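DNA mismatch repair protein MutS (Thermus aquaticus, PDB 1EWQ) takes part in DNA mismatch repair, binding mismatched DNA and possibly carrying out the mismatch-recognition step, and has a weak ATPase activity. Local coordinates at residues L32-G37 against A93-V98; A77-A82 against L121-L126; T113-P118 against A228-G233; L392-G397 against R497-V502. One frame throughout, in Å; residues are numbered along the deposited sequence.

Contact 1 of 4, residues L32-G37 against A93-V98; sequences LLFQVG and AVADQV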
# COMPACT_ATOMS: atom_id res chain seq x y z
N LEU C 32 -17.81 -14.23 -9.44
CA LEU C 32 -19.26 -14.18 -9.53
C LEU C 32 -19.94 -13.99 -8.18
O LEU C 32 -19.69 -14.73 -7.23
CB LEU C 32 -19.77 -15.46 -10.20
CG LEU C 32 -21.23 -15.46 -10.64
CD1 LEU C 32 -21.35 -16.22 -11.95
CD2 LEU C 32 -22.11 -16.07 -9.57
N LEU C 33 -20.79 -12.97 -8.11
CA LEU C 33 -21.55 -12.65 -6.91
C LEU C 33 -22.97 -13.09 -7.22
O LEU C 33 -23.70 -12.45 -7.97
CB LEU C 33 -21.49 -11.14 -6.62
CG LEU C 33 -20.07 -10.65 -6.32
CD1 LEU C 33 -20.07 -9.15 -6.08
CD2 LEU C 33 -19.52 -11.38 -5.11
N PHE C 34 -23.34 -14.23 -6.63
CA PHE C 34 -24.63 -14.87 -6.84
C PHE C 34 -25.68 -14.41 -5.84
O PHE C 34 -25.63 -14.77 -4.65
CB PHE C 34 -24.43 -16.38 -6.75
CG PHE C 34 -25.56 -17.20 -7.28
CD1 PHE C 34 -25.99 -17.05 -8.60
CD2 PHE C 34 -26.16 -18.18 -6.49
CE1 PHE C 34 -26.99 -17.86 -9.13
CE2 PHE C 34 -27.16 -19.00 -7.00
CZ PHE C 34 -27.58 -18.84 -8.33
N GLN C 35 -26.65 -13.63 -6.32
CA GLN C 35 -27.72 -13.11 -5.48
C GLN C 35 -28.71 -14.18 -5.00
O GLN C 35 -29.25 -14.95 -5.80
CB GLN C 35 -28.47 -12.03 -6.25
CG GLN C 35 -29.97 -11.91 -5.97
CD GLN C 35 -30.30 -11.16 -4.71
OE1 GLN C 35 -31.27 -10.40 -4.66
NE2 GLN C 35 -29.50 -11.38 -3.67
N VAL C 36 -28.94 -14.23 -3.69
CA VAL C 36 -29.88 -15.17 -3.08
C VAL C 36 -30.53 -14.38 -1.95
O VAL C 36 -29.98 -14.30 -0.86
CB VAL C 36 -29.18 -16.41 -2.48
CG1 VAL C 36 -30.22 -17.43 -2.03
CG2 VAL C 36 -28.25 -17.04 -3.48
N GLY C 37 -31.69 -13.80 -2.21
CA GLY C 37 -32.35 -13.01 -1.19
C GLY C 37 -31.64 -11.67 -1.03
O GLY C 37 -31.34 -11.01 -2.03
N ALA C 93 -18.68 -10.35 -11.78
CA ALA C 93 -19.84 -10.73 -12.58
C ALA C 93 -21.00 -10.74 -11.58
O ALA C 93 -21.01 -11.52 -10.64
CB ALA C 93 -19.66 -12.11 -13.19
N VAL C 94 -21.96 -9.84 -11.79
CA VAL C 94 -23.10 -9.71 -10.90
C VAL C 94 -24.31 -10.48 -11.40
O VAL C 94 -24.88 -10.16 -12.45
CB VAL C 94 -23.49 -8.23 -10.72
CG1 VAL C 94 -24.78 -8.10 -9.92
CG2 VAL C 94 -22.36 -7.50 -10.02
N ALA C 95 -24.70 -11.50 -10.65
CA ALA C 95 -25.85 -12.30 -11.00
C ALA C 95 -26.97 -11.95 -10.03
O ALA C 95 -26.85 -12.19 -8.82
CB ALA C 95 -25.51 -13.77 -10.90
N ASP C 96 -28.04 -11.37 -10.54
CA ASP C 96 -29.18 -10.99 -9.70
C ASP C 96 -30.40 -11.85 -9.97
O ASP C 96 -30.42 -12.68 -10.89
CB ASP C 96 -29.57 -9.53 -9.93
CG ASP C 96 -28.46 -8.56 -9.56
OD1 ASP C 96 -27.86 -8.73 -8.48
OD2 ASP C 96 -28.22 -7.62 -10.34
N GLN C 97 -31.43 -11.65 -9.16
CA GLN C 97 -32.68 -12.35 -9.32
C GLN C 97 -33.49 -11.47 -10.27
O GLN C 97 -33.89 -10.36 -9.92
CB GLN C 97 -33.38 -12.52 -7.96
CG GLN C 97 -32.62 -13.46 -7.03
CD GLN C 97 -33.25 -13.60 -5.66
OE1 GLN C 97 -32.88 -14.48 -4.88
NE2 GLN C 97 -34.21 -12.73 -5.35
N VAL C 98 -33.70 -11.98 -11.47
CA VAL C 98 -34.42 -11.26 -12.52
C VAL C 98 -35.94 -11.42 -12.44
O VAL C 98 -36.69 -10.70 -13.09
CB VAL C 98 -33.94 -11.75 -13.90
CG1 VAL C 98 -34.66 -11.01 -15.02
CG2 VAL C 98 -32.43 -11.55 -14.01

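Contact 2 of 4, residues A77-A82 against L121-L126; sequences AFEAYA and LLQESL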
# COMPACT_ATOMS: atom_id res chain seq x y z
N ALA C 77 -24.94 -3.02 1.07
CA ALA C 77 -23.64 -2.41 0.88
C ALA C 77 -22.87 -3.00 -0.30
O ALA C 77 -21.65 -3.12 -0.26
CB ALA C 77 -22.82 -2.56 2.16
N PHE C 78 -23.59 -3.34 -1.37
CA PHE C 78 -22.97 -3.92 -2.56
C PHE C 78 -21.83 -3.06 -3.13
O PHE C 78 -20.69 -3.51 -3.20
CB PHE C 78 -24.00 -4.16 -3.66
CG PHE C 78 -23.39 -4.44 -5.01
CD1 PHE C 78 -22.56 -5.54 -5.19
CD2 PHE C 78 -23.60 -3.57 -6.08
CE1 PHE C 78 -21.95 -5.78 -6.42
CE2 PHE C 78 -23.00 -3.80 -7.31
CZ PHE C 78 -22.17 -4.91 -7.48
N GLU C 79 -22.14 -1.84 -3.54
CA GLU C 79 -21.13 -0.96 -4.11
C GLU C 79 -19.90 -0.80 -3.22
O GLU C 79 -18.77 -0.85 -3.70
CB GLU C 79 -21.73 0.42 -4.45
CG GLU C 79 -22.69 0.40 -5.65
CD GLU C 79 -23.10 1.79 -6.11
OE1 GLU C 79 -22.52 2.78 -5.62
OE2 GLU C 79 -23.99 1.91 -6.99
N ALA C 80 -20.12 -0.62 -1.91
CA ALA C 80 -19.01 -0.45 -0.99
C ALA C 80 -18.08 -1.65 -1.03
O ALA C 80 -16.86 -1.50 -1.03
CB ALA C 80 -19.53 -0.23 0.44
N TYR C 81 -18.66 -2.85 -1.04
CA TYR C 81 -17.87 -4.08 -1.09
C TYR C 81 -17.19 -4.22 -2.45
O TYR C 81 -16.03 -4.62 -2.54
CB TYR C 81 -18.76 -5.30 -0.85
CG TYR C 81 -19.13 -5.56 0.60
CD1 TYR C 81 -18.18 -5.97 1.53
CD2 TYR C 81 -20.46 -5.43 1.03
CE1 TYR C 81 -18.54 -6.26 2.86
CE2 TYR C 81 -20.83 -5.71 2.35
CZ TYR C 81 -19.87 -6.13 3.25
OH TYR C 81 -20.26 -6.46 4.54
N ALA C 82 -17.91 -3.89 -3.52
CA ALA C 82 -17.36 -3.98 -4.86
C ALA C 82 -16.17 -3.03 -4.97
O ALA C 82 -15.13 -3.39 -5.53
CB ALA C 82 -18.41 -3.62 -5.89
N LEU C 121 -16.68 0.93 -15.50
CA LEU C 121 -17.56 1.28 -14.39
C LEU C 121 -18.57 2.37 -14.72
O LEU C 121 -18.26 3.37 -15.37
CB LEU C 121 -16.71 1.71 -13.18
CG LEU C 121 -15.70 0.66 -12.70
CD1 LEU C 121 -14.83 1.26 -11.59
CD2 LEU C 121 -16.45 -0.61 -12.22
N LEU C 122 -19.80 2.17 -14.25
CA LEU C 122 -20.88 3.12 -14.45
C LEU C 122 -21.41 3.65 -13.12
O LEU C 122 -22.18 4.61 -13.10
CB LEU C 122 -22.01 2.47 -15.24
CG LEU C 122 -21.70 2.43 -16.73
CD1 LEU C 122 -22.44 1.28 -17.40
CD2 LEU C 122 -22.06 3.76 -17.34
N GLN C 123 -21.00 3.03 -12.02
CA GLN C 123 -21.45 3.47 -10.70
C GLN C 123 -20.66 4.68 -10.21
O GLN C 123 -19.43 4.65 -10.13
CB GLN C 123 -21.33 2.33 -9.69
CG GLN C 123 -22.18 1.07 -9.99
CD GLN C 123 -21.59 0.18 -11.07
OE1 GLN C 123 -20.43 0.33 -11.47
NE2 GLN C 123 -22.39 -0.78 -11.54
N GLU C 124 -21.37 5.75 -9.88
CA GLU C 124 -20.78 6.99 -9.40
C GLU C 124 -19.77 6.80 -8.26
O GLU C 124 -18.68 7.37 -8.30
CB GLU C 124 -21.91 7.96 -8.97
CG GLU C 124 -21.48 9.22 -8.21
CD GLU C 124 -22.68 10.15 -7.89
OE1 GLU C 124 -23.80 9.66 -7.60
OE2 GLU C 124 -22.49 11.39 -7.90
N SER C 125 -20.12 5.98 -7.27
CA SER C 125 -19.24 5.74 -6.12
C SER C 125 -17.99 4.92 -6.39
O SER C 125 -17.12 4.81 -5.51
CB SER C 125 -20.02 5.05 -5.00
OG SER C 125 -20.12 3.65 -5.22
N LEU C 126 -17.88 4.33 -7.58
CA LEU C 126 -16.71 3.52 -7.91
C LEU C 126 -15.84 4.23 -8.95
O LEU C 126 -14.82 3.70 -9.39
CB LEU C 126 -17.15 2.16 -8.47
CG LEU C 126 -18.29 1.46 -7.73
CD1 LEU C 126 -18.59 0.11 -8.38
CD2 LEU C 126 -17.90 1.28 -6.28
O HOH W 1 -23.00 5.02 -7.08

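Contact 3 of 4, residues T113-P118 against A228-G233; sequences TQLLTP and AQRTQG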
# COMPACT_ATOMS: atom_id res chain seq x y z
N THR C 113 -26.39 -9.72 -14.61
CA THR C 113 -26.93 -8.44 -15.07
C THR C 113 -25.86 -7.47 -15.56
O THR C 113 -26.13 -6.62 -16.41
CB THR C 113 -27.76 -7.78 -13.93
OG1 THR C 113 -29.07 -8.35 -13.92
CG2 THR C 113 -27.86 -6.25 -14.13
N GLN C 114 -24.65 -7.59 -15.04
CA GLN C 114 -23.58 -6.69 -15.44
C GLN C 114 -22.25 -7.15 -14.90
O GLN C 114 -22.17 -7.89 -13.93
CB GLN C 114 -23.86 -5.29 -14.92
CG GLN C 114 -24.22 -5.26 -13.45
CD GLN C 114 -24.15 -3.88 -12.86
OE1 GLN C 114 -24.58 -3.64 -11.73
NE2 GLN C 114 -23.59 -2.94 -13.62
N LEU C 115 -21.19 -6.69 -15.56
CA LEU C 115 -19.84 -7.02 -15.16
C LEU C 115 -19.23 -5.73 -14.63
O LEU C 115 -19.53 -4.64 -15.14
CB LEU C 115 -19.05 -7.52 -16.36
CG LEU C 115 -19.65 -8.73 -17.09
CD1 LEU C 115 -18.74 -9.12 -18.25
CD2 LEU C 115 -19.80 -9.90 -16.13
N LEU C 116 -18.40 -5.83 -13.61
CA LEU C 116 -17.74 -4.66 -13.06
C LEU C 116 -16.24 -4.81 -13.24
O LEU C 116 -15.62 -5.65 -12.60
CB LEU C 116 -18.06 -4.48 -11.58
CG LEU C 116 -19.52 -4.24 -11.19
CD1 LEU C 116 -19.61 -3.92 -9.71
CD2 LEU C 116 -20.10 -3.10 -11.99
N THR C 117 -15.68 -4.02 -14.14
CA THR C 117 -14.26 -4.06 -14.41
C THR C 117 -13.77 -2.62 -14.32
O THR C 117 -14.50 -1.69 -14.65
CB THR C 117 -13.96 -4.68 -15.79
OG1 THR C 117 -14.31 -3.77 -16.83
CG2 THR C 117 -14.76 -5.98 -15.94
N PRO C 118 -12.53 -2.42 -13.89
CA PRO C 118 -11.96 -1.07 -13.75
C PRO C 118 -12.25 -0.08 -14.87
O PRO C 118 -12.60 1.07 -14.60
CB PRO C 118 -10.47 -1.34 -13.54
CG PRO C 118 -10.25 -2.64 -14.25
CD PRO C 118 -11.47 -3.44 -13.87
N ALA C 228 -17.35 -3.65 -23.70
CA ALA C 228 -18.23 -2.78 -22.92
C ALA C 228 -19.71 -3.13 -22.99
O ALA C 228 -20.43 -2.97 -22.01
CB ALA C 228 -18.02 -1.32 -23.32
N GLN C 229 -20.18 -3.61 -24.14
CA GLN C 229 -21.59 -3.97 -24.27
C GLN C 229 -21.87 -5.17 -23.38
O GLN C 229 -22.95 -5.32 -22.82
CB GLN C 229 -21.93 -4.25 -25.74
CG GLN C 229 -21.68 -3.00 -26.59
CD GLN C 229 -22.08 -3.14 -28.06
OE1 GLN C 229 -21.77 -4.13 -28.73
NE2 GLN C 229 -22.75 -2.11 -28.58
N ARG C 230 -20.86 -6.02 -23.23
CA ARG C 230 -20.97 -7.19 -22.38
C ARG C 230 -21.07 -6.74 -20.93
O ARG C 230 -22.01 -7.10 -20.22
CB ARG C 230 -19.73 -8.07 -22.57
CG ARG C 230 -19.82 -9.48 -22.01
CD ARG C 230 -18.50 -10.21 -22.24
NE ARG C 230 -17.98 -9.89 -23.57
CZ ARG C 230 -16.79 -10.24 -24.05
NH1 ARG C 230 -15.94 -10.96 -23.32
NH2 ARG C 230 -16.44 -9.85 -25.27
N THR C 231 -20.11 -5.93 -20.49
CA THR C 231 -20.10 -5.45 -19.11
C THR C 231 -21.34 -4.63 -18.79
O THR C 231 -21.98 -4.84 -17.76
CB THR C 231 -18.84 -4.59 -18.79
OG1 THR C 231 -18.88 -3.36 -19.54
CG2 THR C 231 -17.57 -5.34 -19.14
N GLN C 232 -21.69 -3.71 -19.67
CA GLN C 232 -22.85 -2.85 -19.46
C GLN C 232 -24.14 -3.66 -19.44
O GLN C 232 -25.16 -3.22 -18.92
CB GLN C 232 -22.92 -1.78 -20.55
CG GLN C 232 -23.66 -0.51 -20.17
CD GLN C 232 -25.17 -0.69 -20.09
OE1 GLN C 232 -25.79 -1.16 -21.05
NE2 GLN C 232 -25.76 -0.32 -18.96
N GLY C 233 -24.09 -4.87 -20.00
CA GLY C 233 -25.27 -5.70 -20.04
C GLY C 233 -26.31 -5.20 -21.03
O GLY C 233 -27.50 -5.49 -20.89
O HOH W 2 -21.43 -2.76 -15.79

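Contact 4 of 4, residues L392-G397 against R497-V502; sequences LKVSEG and RREEEV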
# COMPACT_ATOMS: atom_id res chain seq x y z
N LEU C 392 -33.14 6.72 -1.02
CA LEU C 392 -32.25 5.99 -1.92
C LEU C 392 -32.99 4.97 -2.78
O LEU C 392 -32.75 4.86 -3.98
CB LEU C 392 -31.15 5.29 -1.12
CG LEU C 392 -30.35 4.16 -1.80
CD1 LEU C 392 -29.53 4.71 -2.96
CD2 LEU C 392 -29.44 3.52 -0.77
N LYS C 393 -33.88 4.20 -2.15
CA LYS C 393 -34.66 3.19 -2.86
C LYS C 393 -36.16 3.47 -2.80
O LYS C 393 -36.70 3.82 -1.75
CB LYS C 393 -34.38 1.80 -2.29
CG LYS C 393 -32.98 1.29 -2.55
CD LYS C 393 -32.89 -0.22 -2.33
CE LYS C 393 -31.51 -0.74 -2.72
NZ LYS C 393 -31.14 -0.30 -4.10
N VAL C 394 -36.82 3.30 -3.95
CA VAL C 394 -38.26 3.52 -4.06
C VAL C 394 -39.03 2.58 -3.13
O VAL C 394 -40.12 2.91 -2.66
CB VAL C 394 -38.74 3.31 -5.52
CG1 VAL C 394 -38.53 1.87 -5.94
CG2 VAL C 394 -40.21 3.69 -5.66
N SER C 395 -38.46 1.40 -2.87
CA SER C 395 -39.09 0.39 -2.02
C SER C 395 -39.43 0.87 -0.62
O SER C 395 -40.37 0.38 0.01
CB SER C 395 -38.19 -0.85 -1.91
OG SER C 395 -36.98 -0.54 -1.24
N GLU C 396 -38.68 1.84 -0.12
CA GLU C 396 -38.94 2.35 1.22
C GLU C 396 -39.76 3.64 1.18
O GLU C 396 -40.61 3.82 0.30
CB GLU C 396 -37.61 2.60 1.95
CG GLU C 396 -36.72 3.64 1.29
CD GLU C 396 -35.28 3.61 1.79
OE1 GLU C 396 -34.58 2.60 1.55
OE2 GLU C 396 -34.84 4.61 2.41
N GLY C 397 -39.49 4.51 2.14
CA GLY C 397 -40.18 5.79 2.25
C GLY C 397 -40.65 6.47 0.98
O GLY C 397 -40.28 6.10 -0.13
N ARG C 497 -45.64 -0.72 -5.62
CA ARG C 497 -45.78 -0.87 -7.06
C ARG C 497 -45.98 0.46 -7.76
O ARG C 497 -45.15 0.90 -8.55
CB ARG C 497 -46.95 -1.78 -7.42
CG ARG C 497 -47.09 -1.93 -8.94
CD ARG C 497 -48.23 -2.82 -9.39
NE ARG C 497 -48.10 -3.08 -10.82
CZ ARG C 497 -48.93 -3.85 -11.53
NH1 ARG C 497 -49.96 -4.44 -10.94
NH2 ARG C 497 -48.72 -4.04 -12.83
N ARG C 498 -47.11 1.10 -7.47
CA ARG C 498 -47.45 2.39 -8.06
C ARG C 498 -46.32 3.41 -7.92
O ARG C 498 -46.02 4.14 -8.86
CB ARG C 498 -48.72 2.95 -7.42
CG ARG C 498 -48.96 4.45 -7.65
CD ARG C 498 -49.64 4.75 -8.99
NE ARG C 498 -48.91 4.27 -10.16
CZ ARG C 498 -48.80 4.95 -11.30
NH1 ARG C 498 -49.37 6.14 -11.43
NH2 ARG C 498 -48.13 4.43 -12.31
N GLU C 499 -45.70 3.45 -6.75
CA GLU C 499 -44.62 4.41 -6.53
C GLU C 499 -43.40 4.13 -7.41
O GLU C 499 -42.74 5.05 -7.86
CB GLU C 499 -44.22 4.45 -5.06
CG GLU C 499 -43.27 5.59 -4.73
CD GLU C 499 -43.24 5.91 -3.25
OE1 GLU C 499 -43.23 4.96 -2.44
OE2 GLU C 499 -43.21 7.11 -2.90
N GLU C 500 -43.11 2.85 -7.67
CA GLU C 500 -41.99 2.54 -8.54
C GLU C 500 -42.38 2.92 -9.97
O GLU C 500 -41.56 3.42 -10.74
CB GLU C 500 -41.64 1.05 -8.50
CG GLU C 500 -40.33 0.74 -9.21
CD GLU C 500 -39.99 -0.73 -9.26
OE1 GLU C 500 -40.52 -1.44 -10.16
OE2 GLU C 500 -39.20 -1.20 -8.41
N GLU C 501 -43.65 2.69 -10.32
CA GLU C 501 -44.14 3.03 -11.66
C GLU C 501 -44.00 4.54 -11.88
O GLU C 501 -43.57 4.98 -12.94
CB GLU C 501 -45.61 2.63 -11.84
CG GLU C 501 -45.93 1.16 -11.56
CD GLU C 501 -47.39 0.79 -11.82
OE1 GLU C 501 -48.29 1.60 -11.52
OE2 GLU C 501 -47.64 -0.32 -12.33
N VAL C 502 -44.36 5.33 -10.87
CA VAL C 502 -44.26 6.78 -10.98
C VAL C 502 -42.80 7.21 -11.11
O VAL C 502 -42.48 8.10 -11.89
CB VAL C 502 -44.91 7.48 -9.78
CG1 VAL C 502 -44.71 8.99 -9.89
CG2 VAL C 502 -46.40 7.15 -9.73
O HOH W 3 -42.63 2.60 -2.10

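Contact 1 of 4, residues L32-G37 against A93-V98
Leu-33 N donates to Ala-93 O over 2.9 Å, nearly straight at 171° about the hydrogen, and Ala-95 N answers to Leu-33 O at 3.0 Å. Gln-35 N then meets Ala-95 O at 2.9 Å. Leu-33 thus bonds Ala-93 and Ala-95, and Ala-95 bonds Leu-33 and Gln-35, the staggered pattern of parallel strands. On the face that carries Leu-32, Phe-34, Ala-93 and Ala-95, the methyl CB of Ala-95 lies 4.0 Å from Phe-34 CD1, at the ring edge and near its plane, while helix 15-26 packs against Leu-32 and Phe-34. Beyond the last rung a side chain continues the ladder. Gln-97 runs straight past CG, with CD anti (chi2 178°), and its OE1 accepts Gly-37 N at 3.0 Å, the donor standing 49° out of the amide plane. On the way, Gln-97 CG comes within 3.2 Å of Gln-35 CG, a tight approach between side chains that cross at about a right angle. Gln-97 NE2 bonds a phosphate of the bound DNA. One amide thus satisfies the N-H of buried Gly-37 and reaches the DNA backbone, consistent with the strand pair helping to position a DNA-contacting side chain in MutS domain I.

Contact 2 of 4, residues A77-A82 against L121-L126
Glu-79 and Ser-125 mark the nearest backbone approach, 7.2 Å from CA to CA, where the first turn of helix 78-87 stands beside the short 3-10 segment 124-126. No backbone bond joins the two; the 3-10 turn is held within itself by Leu-126 N to Gln-123 O at 3.0 Å. Side chains bridge the gap. Glu-79 OE1 is gripped twice: Ser-125 OG donates to it at 2.6 Å, and a water donates at 2.7 Å while accepting Ser-125 N at 3.0 Å, so hydroxyl, amide and water close a small ring on one carboxylate oxygen. Ser-125 chi1 of 81° sets OG between the backbone N and the carbonyl carbon, the crowded position, from where it meets Glu-79 OE1 on the anti side, 31° out of the carboxylate plane. The second oxygen, Glu-79 OE2, rests on the aliphatic part of Gln-123, 3.6 Å from CG, with carboxylate and amide planes 75° apart. Leu-126 brings the hydrocarbon side: CD1 meets Ala-82 CB at 4.5 Å, while CD2 rests 3.5 Å from the carbonyl Glu-79 O. Along the same helix Leu-126 also packs on Glu-83 and Leu-86. Phe-78 and Ala-82 lie against Leu-116 of strand 110-116, which Gln-123 touches too, and against strand 92-97, so the loop after strand 110-116 is pressed to the helix that covers this sheet.

Contact 3 of 4, residues T113-P118 against A228-G233
Leu-115 and Thr-231 share the hydrogen bond that joins the segments directly: Leu-115 N to Thr-231 O, 3.0 Å and 168° at the hydrogen, the donor in the carbonyl plane on a lone pair. A water also lies in bonding range of both backbones, 2.8 Å from Leu-115 O and 2.9 Å from Thr-231 O, although it has too few protons for its acceptors. Within the helix, Thr-231 OG1 donates back to Ala-228 O at 2.9 Å, an oxygen that also accepts Gln-232 N from the same face. Chi1 of 67° puts OG1 between the backbone N and the carbonyl carbon; CG2 is then anti to that carbon, 3.8 Å from Leu-115 CB.

The apolar packing centres on Leu-115, whose CB rests 3.6 Å from Thr-231 CA and whose CD1 touches Arg-230 CG at 3.9 Å, the side chains crossing obliquely. Helix and strand segments run 118° apart, N to C. The helix closes at Gly-233 in a Schellman motif of weak bonds; Gly-233 CA lies 3.8 Å from Thr-113 O. Chemically, an N-H of the outer strand of the MutS domain I sheet, 110-116, pairs with a carbonyl in the C-terminal turn of helix 215-232; Arg-343 bonds the next, Gln-232 O.

Contact 4 of 4, residues L392-G397 against R497-V502
Val-394 supplies the tight part of this contact, setting its two methyls against the backbone and side-chain stems of Glu-499 and Glu-500. Chi1 of 64° puts CG1 between the backbone N and the carbonyl carbon, where it meets Glu-500 CG at 3.9 Å, the two side chains crossing at about a right angle. The other methyl, CG2, is anti to the backbone N and fits 3.6 Å from Glu-500 CA, 3.6 Å from Glu-499 O and 3.7 Å from Glu-499 CG. Val-394 is presented by a type I turn from Lys-393 to Glu-396, in which Glu-396 N bonds Lys-393 O at 3.2 Å.

The polar side is looser, with no direct hydrogen bond between the segments. Glu-396 and Gly-397 are exposed here, as is Glu-500, whereas Glu-499 is buried. Glu-499 OE1 stays 3.9 Å from Gly-397 O; a water lies instead 2.5 Å from Glu-499 OE1 and 2.6 Å from Val-394 O, though acceptors outnumber its protons. The stronger partners of Glu-499 lie just beyond the turn, where OE2 takes the amides of Leu-399 and Ile-400. Arg-497, Arg-498 and Glu-501 form a salt-bridge network along helix 479-511. Arg-498 extends it to Asp-405 and packs on helix 406-433, while Val-502 touches Ile-400 and Tyr-404. The loop between helices 376-385 and 406-433 is thereby packed against helix 479-511 within MutS domain III.

How the contacts relate
From the N terminus, contact 1 opens at 32-37 and closes at 93-98. Contact 2 opens inside that loop, at 77-82, but closes after it, at 121-126, so the two cross. Contact 3 begins at 113-118, before contact 2 has closed, and ends at 228-233; it crosses contact 2 and follows contact 1 in series. These three touch: Phe-78 CZ lies 3.6 Å from Val-94 CG2 and 3.5 Å from Leu-116 CD1, and strands 92-97 and 110-116 are neighbours in one sheet. Together they tie that sheet to helix 78-87, the loop after strand 110-116 and helix 215-232. Contact 4 closes its loop later, from 392-397 to 497-502, joining the loop before helix 406-433 to helix 479-511.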